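Local coordinates for outer envelope protein 64, mitochondrial (Arabidopsis thaliana, PDB 6HPG) that probably acts as a chaperone receptor of the mitochondrial outer membrane, mediating Hsp90-dependent protein targeting through the TPR domain that makes up this chain, at residues Glu7-Lys10 and Glu11-Asn14; Tyr29-Ala32 and Ile33-Gly37; Thr41-Cys44 and Asn45-Ala48; Cys63-Ala66 and Met67-Asp70; Phe97-Ala100 and Leu101-Pro105. All blocks are in the same frame, centred on the assembly; numbering follows the deposited sequence.

Contact 1: Glu7-Lys10 and Glu11-Asn14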
loop_
_atom_site.group_PDB
_atom_site.type_symbol
_atom_site.label_atom_id
_atom_site.label_comp_id
_atom_site.label_asym_id
_atom_site.label_seq_id
_atom_site.Cartn_x
_atom_site.Cartn_y
_atom_site.Cartn_z
ATOM N N GLU A 7 -1.627 12.575 -12.415
ATOM C CA GLU A 7 -2.354 12.892 -11.187
ATOM C C GLU A 7 -3.845 12.697 -11.438
ATOM O O GLU A 7 -4.567 12.229 -10.579
ATOM C CB GLU A 7 -2.093 14.328 -10.734
ATOM C CG GLU A 7 -3.050 14.804 -9.632
ATOM C CD GLU A 7 -2.921 14.032 -8.327
ATOM O OE1 GLU A 7 -3.809 14.123 -7.456
ATOM O OE2 GLU A 7 -1.919 13.334 -8.142
ATOM N N VAL A 8 -4.295 13.013 -12.646
ATOM C CA VAL A 8 -5.693 12.785 -13.028
ATOM C C VAL A 8 -6.036 11.313 -12.961
ATOM O O VAL A 8 -7.049 10.933 -12.321
ATOM C CB VAL A 8 -6.032 13.459 -14.390
ATOM C CG1 VAL A 8 -7.405 13.030 -14.935
ATOM C CG2 VAL A 8 -5.978 14.982 -14.211
ATOM N N MET A 9 -5.160 10.475 -13.509
ATOM C CA MET A 9 -5.356 9.036 -13.455
ATOM C C MET A 9 -5.341 8.548 -11.980
ATOM O O MET A 9 -6.185 7.726 -11.582
ATOM C CB MET A 9 -4.260 8.359 -14.246
ATOM C CG MET A 9 -4.279 8.704 -15.741
ATOM S SD MET A 9 -5.759 8.023 -16.467
ATOM C CE MET A 9 -6.894 9.363 -16.536
ATOM N N LYS A 10 -4.412 9.072 -11.174
ATOM C CA LYS A 10 -4.428 8.733 -9.781
ATOM C C LYS A 10 -5.761 9.049 -9.153
ATOM O O LYS A 10 -6.364 8.175 -8.496
ATOM C CB LYS A 10 -3.279 9.384 -9.006
ATOM C CG LYS A 10 -3.236 8.910 -7.547
ATOM C CD LYS A 10 -2.725 9.956 -6.597
ATOM C CE LYS A 10 -3.749 11.060 -6.406
ATOM N NZ LYS A 10 -3.299 11.956 -5.292
ATOM N N GLU A 11 -6.262 10.256 -9.394
ATOM C CA GLU A 11 -7.535 10.663 -8.792
ATOM C C GLU A 11 -8.712 9.772 -9.250
ATOM O O GLU A 11 -9.581 9.466 -8.453
ATOM C CB GLU A 11 -7.797 12.154 -9.020
ATOM C CG GLU A 11 -6.716 13.014 -8.332
ATOM C CD GLU A 11 -6.720 14.489 -8.716
ATOM O OE1 GLU A 11 -7.526 14.905 -9.574
ATOM O OE2 GLU A 11 -5.906 15.242 -8.131
ATOM N N LYS A 12 -8.681 9.301 -10.494
ATOM C CA LYS A 12 -9.728 8.413 -11.052
ATOM C C LYS A 12 -9.629 7.047 -10.385
ATOM O O LYS A 12 -10.636 6.408 -10.033
ATOM C CB LYS A 12 -9.557 8.270 -12.581
ATOM C CG LYS A 12 -10.549 9.020 -13.472
ATOM C CD LYS A 12 -10.442 10.526 -13.479
ATOM C CE LYS A 12 -11.000 11.118 -14.771
ATOM N NZ LYS A 12 -10.164 10.882 -16.003
ATOM N N GLY A 13 -8.406 6.611 -10.174
ATOM C CA GLY A 13 -8.150 5.405 -9.378
ATOM C C GLY A 13 -8.753 5.494 -7.980
ATOM O O GLY A 13 -9.341 4.523 -7.503
ATOM N N ASN A 14 -8.565 6.647 -7.330
ATOM C CA ASN A 14 -9.021 6.849 -5.949
ATOM C C ASN A 14 -10.549 6.804 -5.932
ATOM O O ASN A 14 -11.121 6.218 -5.041
ATOM C CB ASN A 14 -8.486 8.151 -5.340
ATOM C CG ASN A 14 -6.977 8.092 -4.997
ATOM O OD1 ASN A 14 -6.289 7.075 -5.162
ATOM N ND2 ASN A 14 -6.474 9.188 -4.525
#
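Glu7 meets Glu11 one helical turn further on, carboxylate against carboxylate, with Glu7 OE1 only 2.5 Å from Glu11 OE2 and the two planes 83° apart. Glu7 OE1 also forms a salt bridge with Lys10 NZ, at 3.1 Å and weak as a hydrogen bond. With an alanine here, Lys10 NZ is likely to lose this anionic mate and the Glu11 carboxylate to be set free to turn. Val8 and Lys12 run alongside each other, Val8 CG1 lying 3.7 Å from Lys12 NZ. The bent chain of Met9 brings its methyl to the same ammonium, CE 3.6 Å from Lys12 NZ. Lys10 CG lies anti to the backbone N (chi1 -175°) and the chain then bends, so that CE passes 3.8 Å from Asn14 ND2. Gly13 N donates to Met9 O at 2.9 Å, one of four successive i to i+4 bonds of the helix. Both Lys10 NZ and Asn14 ND2 also bond to the backbone of the bound peptide, and Asn14 OD1 to Tyr29 OH. Two acid oxygens so close may share a proton, while Lys10 turns its ammonium between Glu7 and the peptide, consistent with a carboxylate-clamp groove.

Contact 2: Tyr29-Ala32 and Ile33-Gly37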
loop_
_atom_site.group_PDB
_atom_site.type_symbol
_atom_site.label_atom_id
_atom_site.label_comp_id
_atom_site.label_asym_id
_atom_site.label_seq_id
_atom_site.Cartn_x
_atom_site.Cartn_y
_atom_site.Cartn_z
ATOM N N TYR A 29 -4.402 3.272 -11.838
ATOM C CA TYR A 29 -3.158 3.445 -11.135
ATOM C C TYR A 29 -2.027 2.968 -11.995
ATOM O O TYR A 29 -0.940 3.572 -11.988
ATOM C CB TYR A 29 -3.182 2.742 -9.783
ATOM C CG TYR A 29 -4.152 3.298 -8.720
ATOM C CD1 TYR A 29 -4.308 4.667 -8.498
ATOM C CD2 TYR A 29 -4.847 2.442 -7.888
ATOM C CE1 TYR A 29 -5.140 5.145 -7.485
ATOM C CE2 TYR A 29 -5.654 2.916 -6.897
ATOM C CZ TYR A 29 -5.818 4.268 -6.707
ATOM O OH TYR A 29 -6.649 4.710 -5.675
ATOM N N THR A 30 -2.284 1.938 -12.802
ATOM C CA THR A 30 -1.274 1.455 -13.784
ATOM C C THR A 30 -0.908 2.526 -14.810
ATOM O O THR A 30 0.296 2.796 -15.133
ATOM C CB THR A 30 -1.770 0.142 -14.397
ATOM O OG1 THR A 30 -1.837 -0.800 -13.326
ATOM C CG2 THR A 30 -0.856 -0.423 -15.532
ATOM N N GLU A 31 -1.933 3.193 -15.266
ATOM C CA GLU A 31 -1.751 4.290 -16.202
ATOM C C GLU A 31 -1.059 5.510 -15.569
ATOM O O GLU A 31 -0.234 6.159 -16.253
ATOM C CB GLU A 31 -3.086 4.687 -16.808
ATOM C CG GLU A 31 -3.031 5.799 -17.836
ATOM C CD GLU A 31 -2.379 5.392 -19.155
ATOM O OE1 GLU A 31 -2.338 6.227 -20.092
ATOM O OE2 GLU A 31 -1.959 4.247 -19.270
ATOM N N ALA A 32 -1.467 5.843 -14.329
ATOM C CA ALA A 32 -0.824 6.848 -13.509
ATOM C C ALA A 32 0.657 6.607 -13.463
ATOM O O ALA A 32 1.463 7.513 -13.703
ATOM C CB ALA A 32 -1.400 6.828 -12.095
ATOM N N ILE A 33 1.020 5.355 -13.200
ATOM C CA ILE A 33 2.433 4.942 -13.046
ATOM C C ILE A 33 3.160 4.931 -14.391
ATOM O O ILE A 33 4.344 5.301 -14.457
ATOM C CB ILE A 33 2.503 3.565 -12.349
ATOM C CG1 ILE A 33 2.124 3.718 -10.878
ATOM C CG2 ILE A 33 3.821 2.807 -12.541
ATOM C CD1 ILE A 33 1.865 2.363 -10.262
ATOM N N LYS A 34 2.464 4.516 -15.456
ATOM C CA LYS A 34 3.067 4.563 -16.801
ATOM C C LYS A 34 3.389 6.005 -17.227
ATOM O O LYS A 34 4.402 6.274 -17.876
ATOM C CB LYS A 34 2.184 3.836 -17.820
ATOM C CG LYS A 34 2.747 3.860 -19.237
ATOM C CD LYS A 34 1.756 3.250 -20.180
ATOM C CE LYS A 34 2.377 2.784 -21.489
ATOM N NZ LYS A 34 2.329 1.287 -21.574
ATOM N N LEU A 35 2.543 6.939 -16.844
ATOM C CA LEU A 35 2.774 8.342 -17.141
ATOM C C LEU A 35 3.802 9.007 -16.199
ATOM O O LEU A 35 4.534 9.905 -16.625
ATOM C CB LEU A 35 1.450 9.088 -17.074
ATOM C CG LEU A 35 0.400 8.736 -18.141
ATOM C CD1 LEU A 35 -0.943 9.262 -17.684
ATOM C CD2 LEU A 35 0.770 9.320 -19.502
ATOM N N ASN A 36 3.807 8.616 -14.917
ATOM C CA ASN A 36 4.774 9.120 -13.929
ATOM C C ASN A 36 5.168 7.963 -12.997
ATOM O O ASN A 36 4.405 7.596 -12.104
ATOM C CB ASN A 36 4.177 10.306 -13.147
ATOM C CG ASN A 36 5.104 10.851 -12.051
ATOM O OD1 ASN A 36 6.278 10.474 -11.923
ATOM N ND2 ASN A 36 4.551 11.736 -11.228
ATOM N N GLY A 37 6.345 7.392 -13.262
ATOM C CA GLY A 37 6.900 6.242 -12.577
ATOM C C GLY A 37 7.710 6.556 -11.328
ATOM O O GLY A 37 8.280 5.658 -10.724
#
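Leu35 lies over the base of Glu31, one turn back in the helix, its CD1 4.0 Å from Glu31 CG and its CG 3.3 Å from Glu31 O. Because Glu31 CG is anti to the backbone N (chi1 -178°) and its chain then bends at chi2 (70°), the carboxylate swings toward the later turn, where Glu31 OE2 comes 4.0 Å from the aliphatic CD of Lys34. The ammonium itself stays farther off, Glu31 OE2 to Lys34 NZ being 5.7 Å, so the pair is one of opposite charges at a distance. Ile33 folds its longer branch back on the preceding turn, with CG1 3.3 Å from Tyr29 O. Four i to i+4 backbone bonds carry the helix to its end, the last from Asn36 N to Ala32 O at 2.9 Å. There Asn36 leaves helical geometry, and its OD1 accepts from Ala38 N in an Asx turn that starts the connection to the next helix. On the inner side, Tyr29 hydrogen-bonds Asn14 of helix 2-18, while Ala32 and Ile33 pack on Tyr42 of helix 40-52: the second half of helix 22-35 is thus held against both the helix before it and the one after.

Contact 3: Thr41-Cys44 and Asn45-Ala48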
loop_
_atom_site.group_PDB
_atom_site.type_symbol
_atom_site.label_atom_id
_atom_site.label_comp_id
_atom_site.label_asym_id
_atom_site.label_seq_id
_atom_site.Cartn_x
_atom_site.Cartn_y
_atom_site.Cartn_z
ATOM N N THR A 41 3.268 7.206 -3.886
ATOM C CA THR A 41 1.818 7.125 -3.601
ATOM C C THR A 41 1.031 6.366 -4.717
ATOM O O THR A 41 0.080 5.633 -4.444
ATOM C CB THR A 41 1.300 8.557 -3.359
ATOM O OG1 THR A 41 2.058 9.114 -2.298
ATOM C CG2 THR A 41 -0.167 8.595 -2.976
ATOM N N TYR A 42 1.472 6.469 -5.971
ATOM C CA TYR A 42 0.742 5.795 -7.062
ATOM C C TYR A 42 0.847 4.287 -6.921
ATOM O O TYR A 42 -0.161 3.577 -6.997
ATOM C CB TYR A 42 1.312 6.167 -8.439
ATOM C CG TYR A 42 1.154 7.582 -8.928
ATOM C CD1 TYR A 42 0.696 8.598 -8.111
ATOM C CD2 TYR A 42 1.567 7.908 -10.223
ATOM C CE1 TYR A 42 0.594 9.860 -8.582
ATOM C CE2 TYR A 42 1.438 9.177 -10.719
ATOM C CZ TYR A 42 0.989 10.166 -9.894
ATOM O OH TYR A 42 0.897 11.454 -10.361
ATOM N N TYR A 43 2.082 3.825 -6.664
ATOM C CA TYR A 43 2.360 2.436 -6.308
ATOM C C TYR A 43 1.668 1.942 -4.994
ATOM O O TYR A 43 1.132 0.833 -4.942
ATOM C CB TYR A 43 3.893 2.186 -6.216
ATOM C CG TYR A 43 4.630 2.028 -7.573
ATOM C CD1 TYR A 43 4.698 0.804 -8.192
ATOM C CD2 TYR A 43 5.283 3.094 -8.164
ATOM C CE1 TYR A 43 5.386 0.620 -9.419
ATOM C CE2 TYR A 43 5.982 2.940 -9.397
ATOM C CZ TYR A 43 6.016 1.693 -10.008
ATOM O OH TYR A 43 6.666 1.508 -11.195
ATOM N N CYS A 44 1.722 2.763 -3.956
ATOM C CA CYS A 44 1.113 2.406 -2.672
ATOM C C CYS A 44 -0.383 2.259 -2.782
ATOM O O CYS A 44 -0.974 1.365 -2.171
ATOM C CB CYS A 44 1.401 3.457 -1.630
ATOM S SG CYS A 44 1.457 2.699 0.012
ATOM N N ASN A 45 -1.010 3.186 -3.515
ATOM C CA ASN A 45 -2.415 3.077 -3.810
ATOM C C ASN A 45 -2.700 1.795 -4.621
ATOM O O ASN A 45 -3.664 1.086 -4.353
ATOM C CB ASN A 45 -2.929 4.319 -4.552
ATOM C CG ASN A 45 -3.033 5.539 -3.667
ATOM O OD1 ASN A 45 -2.846 5.474 -2.442
ATOM N ND2 ASN A 45 -3.330 6.660 -4.271
ATOM N N ARG A 46 -1.887 1.483 -5.607
ATOM C CA ARG A 46 -2.184 0.293 -6.374
ATOM C C ARG A 46 -2.065 -0.957 -5.525
ATOM O O ARG A 46 -2.849 -1.893 -5.700
ATOM C CB ARG A 46 -1.304 0.173 -7.612
ATOM C CG ARG A 46 -1.910 -0.804 -8.605
ATOM C CD ARG A 46 -1.207 -0.809 -9.938
ATOM N NE ARG A 46 0.208 -1.142 -9.800
ATOM C CZ ARG A 46 1.046 -1.260 -10.842
ATOM N NH1 ARG A 46 0.623 -1.147 -12.112
ATOM N NH2 ARG A 46 2.309 -1.524 -10.614
ATOM N N ALA A 47 -1.050 -1.002 -4.633
ATOM C CA ALA A 47 -1.023 -2.065 -3.632
ATOM C C ALA A 47 -2.341 -2.254 -2.903
ATOM O O ALA A 47 -2.783 -3.390 -2.694
ATOM C CB ALA A 47 0.060 -1.832 -2.601
ATOM N N ALA A 48 -2.909 -1.151 -2.434
ATOM C CA ALA A 48 -4.205 -1.213 -1.732
ATOM C C ALA A 48 -5.258 -1.864 -2.613
ATOM O O ALA A 48 -6.002 -2.704 -2.164
ATOM C CB ALA A 48 -4.656 0.187 -1.350
#
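Four consecutive i to i+4 bonds build this stretch of helix 40-52, from Asn45 N to Thr41 O at 2.8 Å and nearly straight (166°) through to a longer one from Ala48 N to Cys44 O at 3.2 Å. Asn45 and Thr41 lie alongside each other and point the same way, Thr41 CG2 being 3.9 Å from Asn45 ND2. Since Asn45 CG is anti to the carbonyl carbon (chi1 -73°), the amide leans back along the preceding turn, with CG 3.2 Å from Thr41 O, and the methyl lies beside its end. Its ND2 bonds the backbone of the bound peptide, and an alanine here would probably deprive that peptide group of this donor and open a gap beside the Thr41 methyl. On another side of the helix Tyr43 and Arg46 run together, their planes 88° apart, with Tyr43 CE1 3.9 Å from Arg46 NH2. The guanidinium has firmer partners, a salt bridge from NE to Asp62 and a hydrogen bond from NH1 to Thr30. Ala47 CB rests 3.4 Å from Cys44 O. One helix therefore serves two chemistries: an amide offered to the peptide, as asparagines do in the carboxylate-clamp TPR domains that receive Hsp70 and Hsp90 tails, and a guanidinium tied to the neighbouring helices.

Contact 4: Cys63-Ala66 and Met67-Asp70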
loop_
_atom_site.group_PDB
_atom_site.type_symbol
_atom_site.label_atom_id
_atom_site.label_comp_id
_atom_site.label_asym_id
_atom_site.label_seq_id
_atom_site.Cartn_x
_atom_site.Cartn_y
_atom_site.Cartn_z
ATOM N N CYS A 63 4.380 -2.269 -2.878
ATOM C CA CYS A 63 4.846 -1.620 -1.658
ATOM C C CYS A 63 6.340 -1.569 -1.637
ATOM O O CYS A 63 6.891 -0.621 -1.110
ATOM C CB CYS A 63 4.437 -2.350 -0.400
ATOM S SG CYS A 63 2.688 -2.450 -0.227
ATOM N N THR A 64 6.991 -2.616 -2.147
ATOM C CA THR A 64 8.457 -2.630 -2.212
ATOM C C THR A 64 9.007 -1.544 -3.155
ATOM O O THR A 64 10.049 -0.956 -2.839
ATOM C CB THR A 64 9.008 -4.041 -2.527
ATOM O OG1 THR A 64 8.652 -4.939 -1.458
ATOM C CG2 THR A 64 10.568 -4.033 -2.631
ATOM N N LYS A 65 8.323 -1.250 -4.275
ATOM C CA LYS A 65 8.760 -0.152 -5.163
ATOM C C LYS A 65 8.504 1.209 -4.556
ATOM O O LYS A 65 9.306 2.174 -4.719
ATOM C CB LYS A 65 8.046 -0.209 -6.517
ATOM C CG LYS A 65 8.580 0.796 -7.538
ATOM C CD LYS A 65 9.589 0.150 -8.476
ATOM C CE LYS A 65 10.024 1.084 -9.604
ATOM N NZ LYS A 65 9.890 0.414 -10.931
ATOM N N ALA A 66 7.368 1.307 -3.867
ATOM C CA ALA A 66 7.012 2.539 -3.166
ATOM C C ALA A 66 8.104 2.910 -2.142
ATOM O O ALA A 66 8.428 4.076 -1.970
ATOM C CB ALA A 66 5.657 2.403 -2.484
ATOM N N MET A 67 8.668 1.909 -1.481
ATOM C CA MET A 67 9.721 2.190 -0.490
ATOM C C MET A 67 11.042 2.606 -1.171
ATOM O O MET A 67 11.767 3.384 -0.606
ATOM C CB MET A 67 9.943 0.991 0.400
ATOM C CG MET A 67 8.766 0.591 1.258
ATOM S SD MET A 67 9.065 -1.072 1.870
ATOM C CE MET A 67 7.441 -1.489 2.537
ATOM N N LEU A 68 11.327 2.098 -2.372
ATOM C CA LEU A 68 12.504 2.533 -3.174
ATOM C C LEU A 68 12.425 4.010 -3.524
ATOM O O LEU A 68 13.384 4.753 -3.397
ATOM C CB LEU A 68 12.611 1.744 -4.478
ATOM C CG LEU A 68 12.777 0.227 -4.482
ATOM C CD1 LEU A 68 12.909 -0.251 -5.924
ATOM C CD2 LEU A 68 13.984 -0.205 -3.670
ATOM N N ILE A 69 11.241 4.429 -3.950
ATOM C CA ILE A 69 10.977 5.819 -4.249
ATOM C C ILE A 69 10.976 6.647 -2.958
ATOM O O ILE A 69 11.554 7.722 -2.909
ATOM C CB ILE A 69 9.641 5.966 -5.032
ATOM C CG1 ILE A 69 9.775 5.319 -6.418
ATOM C CG2 ILE A 69 9.256 7.435 -5.177
ATOM C CD1 ILE A 69 8.451 4.989 -7.107
ATOM N N ASP A 70 10.347 6.142 -1.895
ATOM C CA ASP A 70 10.281 6.886 -0.649
ATOM C C ASP A 70 10.205 5.955 0.549
ATOM O O ASP A 70 9.137 5.415 0.916
ATOM C CB ASP A 70 9.086 7.821 -0.686
ATOM C CG ASP A 70 8.871 8.599 0.612
ATOM O OD1 ASP A 70 9.817 8.824 1.403
ATOM O OD2 ASP A 70 7.715 9.000 0.817
#
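With CG anti to the carbonyl carbon (chi1 -64°) and the chain extended beyond it, Met67 runs back along its own helix over Cys63, placing CG 3.3 Å from Cys63 O and the terminal CE 4.3 Å from Cys63 CB. This is the last part of helix 56-69, the second helix of the second tetratricopeptide repeat, where one face turns to the preceding helix and another to the following one. Lys65, by contrast, stands out almost square to the helix axis. Its aliphatic part touches the side chains of Leu68 and Ile69, CD lying 4.2 Å from Leu68 CD1 and CG 4.2 Å from Ile69 CD1, loose contacts of its methylenes, short of the charged end. That end, NZ, has a weak hydrogen bond to Tyr43 OH of helix 40-52. Ala66 keeps only a methyl where the preceding helix comes close, with Tyr43 packed on it; an alanine at this position is a hallmark of the TPR sequence. Met67 meanwhile packs on Tyr77 and Arg80 of helix 74-86. Thr64 OG1 hydrogen-bonds Arg80, besides the carbonyl of Glu60 in its own helix. The backbone bonds are uneven along the turn: the one from Leu68 N to Thr64 O is weak, at 3.3 Å, whereas the one from Ile69 N to Lys65 O is straighter, at 165°. Asp70 then leaves helical geometry, its OD1 accepting from Lys72 N in an Asx turn, while its own N still closes the helix on Ala66 O at 2.8 Å.

Contact 5: Phe97-Ala100 and Leu101-Pro105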
loop_
_atom_site.group_PDB
_atom_site.type_symbol
_atom_site.label_atom_id
_atom_site.label_comp_id
_atom_site.label_asym_id
_atom_site.label_seq_id
_atom_site.Cartn_x
_atom_site.Cartn_y
_atom_site.Cartn_z
ATOM N N PHE A 97 5.401 -4.148 10.160
ATOM C CA PHE A 97 4.526 -3.448 11.081
ATOM C C PHE A 97 5.408 -2.687 12.128
ATOM O O PHE A 97 5.023 -1.628 12.608
ATOM C CB PHE A 97 3.473 -4.381 11.726
ATOM C CG PHE A 97 2.308 -4.757 10.802
ATOM C CD1 PHE A 97 1.418 -3.792 10.323
ATOM C CD2 PHE A 97 2.064 -6.105 10.463
ATOM C CE1 PHE A 97 0.361 -4.155 9.481
ATOM C CE2 PHE A 97 1.005 -6.466 9.623
ATOM C CZ PHE A 97 0.158 -5.494 9.127
ATOM N N ARG A 98 6.595 -3.214 12.450
ATOM C CA ARG A 98 7.484 -2.549 13.428
ATOM C C ARG A 98 8.077 -1.307 12.845
ATOM O O ARG A 98 8.139 -0.271 13.508
ATOM C CB ARG A 98 8.527 -3.500 13.969
ATOM C CG ARG A 98 7.967 -4.365 15.116
ATOM C CD ARG A 98 8.887 -5.515 15.425
ATOM N NE ARG A 98 8.396 -6.356 16.514
ATOM C CZ ARG A 98 8.798 -7.605 16.754
ATOM N NH1 ARG A 98 9.718 -8.197 16.000
ATOM N NH2 ARG A 98 8.300 -8.271 17.795
ATOM N N HIS A 99 8.462 -1.379 11.564
ATOM C CA HIS A 99 9.012 -0.223 10.910
ATOM C C HIS A 99 8.021 0.926 10.675
ATOM O O HIS A 99 8.415 2.106 10.730
ATOM C CB HIS A 99 9.689 -0.567 9.590
ATOM C CG HIS A 99 10.658 0.480 9.171
ATOM N ND1 HIS A 99 11.823 0.722 9.872
ATOM C CD2 HIS A 99 10.620 1.389 8.173
ATOM C CE1 HIS A 99 12.487 1.708 9.295
ATOM N NE2 HIS A 99 11.779 2.129 8.262
ATOM N N ALA A 100 6.763 0.592 10.406
ATOM C CA ALA A 100 5.733 1.604 10.291
ATOM C C ALA A 100 5.634 2.414 11.568
ATOM O O ALA A 100 5.332 3.616 11.512
ATOM C CB ALA A 100 4.388 0.969 10.011
ATOM N N LEU A 101 5.813 1.738 12.717
ATOM C CA LEU A 101 5.753 2.390 14.044
ATOM C C LEU A 101 6.986 3.225 14.347
ATOM O O LEU A 101 6.920 4.182 15.130
ATOM C CB LEU A 101 5.488 1.376 15.155
ATOM C CG LEU A 101 4.078 0.790 15.186
ATOM C CD1 LEU A 101 4.011 -0.471 16.016
ATOM C CD2 LEU A 101 3.008 1.767 15.664
ATOM N N VAL A 102 8.101 2.870 13.727
ATOM C CA VAL A 102 9.306 3.705 13.723
ATOM C C VAL A 102 9.025 5.029 13.038
ATOM O O VAL A 102 9.399 6.062 13.563
ATOM C CB VAL A 102 10.548 2.973 13.092
ATOM C CG1 VAL A 102 11.725 3.902 12.807
ATOM C CG2 VAL A 102 10.983 1.861 14.000
ATOM N N LEU A 103 8.367 4.979 11.872
ATOM C CA LEU A 103 7.976 6.175 11.103
ATOM C C LEU A 103 6.749 6.905 11.723
ATOM O O LEU A 103 6.664 8.119 11.689
ATOM C CB LEU A 103 7.661 5.809 9.644
ATOM C CG LEU A 103 8.786 5.072 8.902
ATOM C CD1 LEU A 103 8.312 4.504 7.575
ATOM C CD2 LEU A 103 9.979 5.989 8.701
ATOM N N GLU A 104 5.794 6.167 12.262
ATOM C CA GLU A 104 4.573 6.789 12.747
ATOM C C GLU A 104 4.199 6.132 14.053
ATOM O O GLU A 104 3.438 5.174 14.070
ATOM C CB GLU A 104 3.453 6.674 11.697
ATOM C CG GLU A 104 2.171 7.433 12.013
ATOM C CD GLU A 104 1.131 7.310 10.897
ATOM O OE1 GLU A 104 0.010 6.828 11.169
ATOM O OE2 GLU A 104 1.417 7.708 9.749
ATOM N N PRO A 105 4.791 6.629 15.172
ATOM C CA PRO A 105 4.633 5.981 16.467
ATOM C C PRO A 105 3.215 5.686 16.881
ATOM O O PRO A 105 2.994 4.698 17.563
ATOM C CB PRO A 105 5.270 6.989 17.423
ATOM C CG PRO A 105 6.370 7.562 16.638
ATOM C CD PRO A 105 5.818 7.695 15.240
#
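Arg98 O is gripped by two backbone N-H groups, Val102 N at 3.1 Å and, weakly, Leu101 N at 3.2 Å. Leu101 N divides itself in turn, since it also reaches Phe97 O in a weak bond of 3.5 Å. The i to i+4 spacing is stretched here and an i to i+3 bond fills in, a local slackening that is mended one turn later, where Glu104 N donates to Ala100 O at only 2.7 Å. Among the side chains, His99 reaches two neighbours of the next turn. Its CG stands anti to the backbone N (chi1 -159°), which carries the ring forward beside two aliphatic neighbours, both approaching obliquely: CD2 lies 3.9 Å from Leu103 CD1, and ND1 is 4.1 Å from Val102 CB. The imidazole is further placed by an edge-to-face contact with Tyr77 of helix 74-86, a residue that Leu103 touches as well. Leu101 leans back so that its CG sits 3.7 Å from Phe97 O, and it packs outward on Ala110 and Glu114 of helix 108-118. Beyond Leu103 the chain leaves helical geometry at Glu104. The carboxylate of Glu104 is bonded at both oxygens, OE1 to Asn107 and OE2 to a polar side chain of the bound peptide, so the residue just after the helix takes a direct part in binding the peptide. Alanine inside the last turn and proline beyond it, here Ala100 and Pro105, are signature positions of the tetratricopeptide repeat, in and just after its second helix.

Overall arrangement
From the N terminus the five contacts follow one another in series; each is a short run of about two helical turns, so none closes a long loop, nests or crosses. Contact 1 lies on the first helix of the first repeat and contact 2 on its second, where they touch. Contact 3, on helix 40-52, touches contacts 1, 2 and 4, tying the first repeat to the second; contact 2 also touches contact 4. Contacts 2, 4 and 5 occupy equivalent helix ends, their alanines (Ala32, Ala66, Ala100) spaced 34 residues apart. Contact 5 touches none of the others, its centre about 27 Å from that of contact 1, yet contacts 1, 2, 3 and 5 reach the bound peptide.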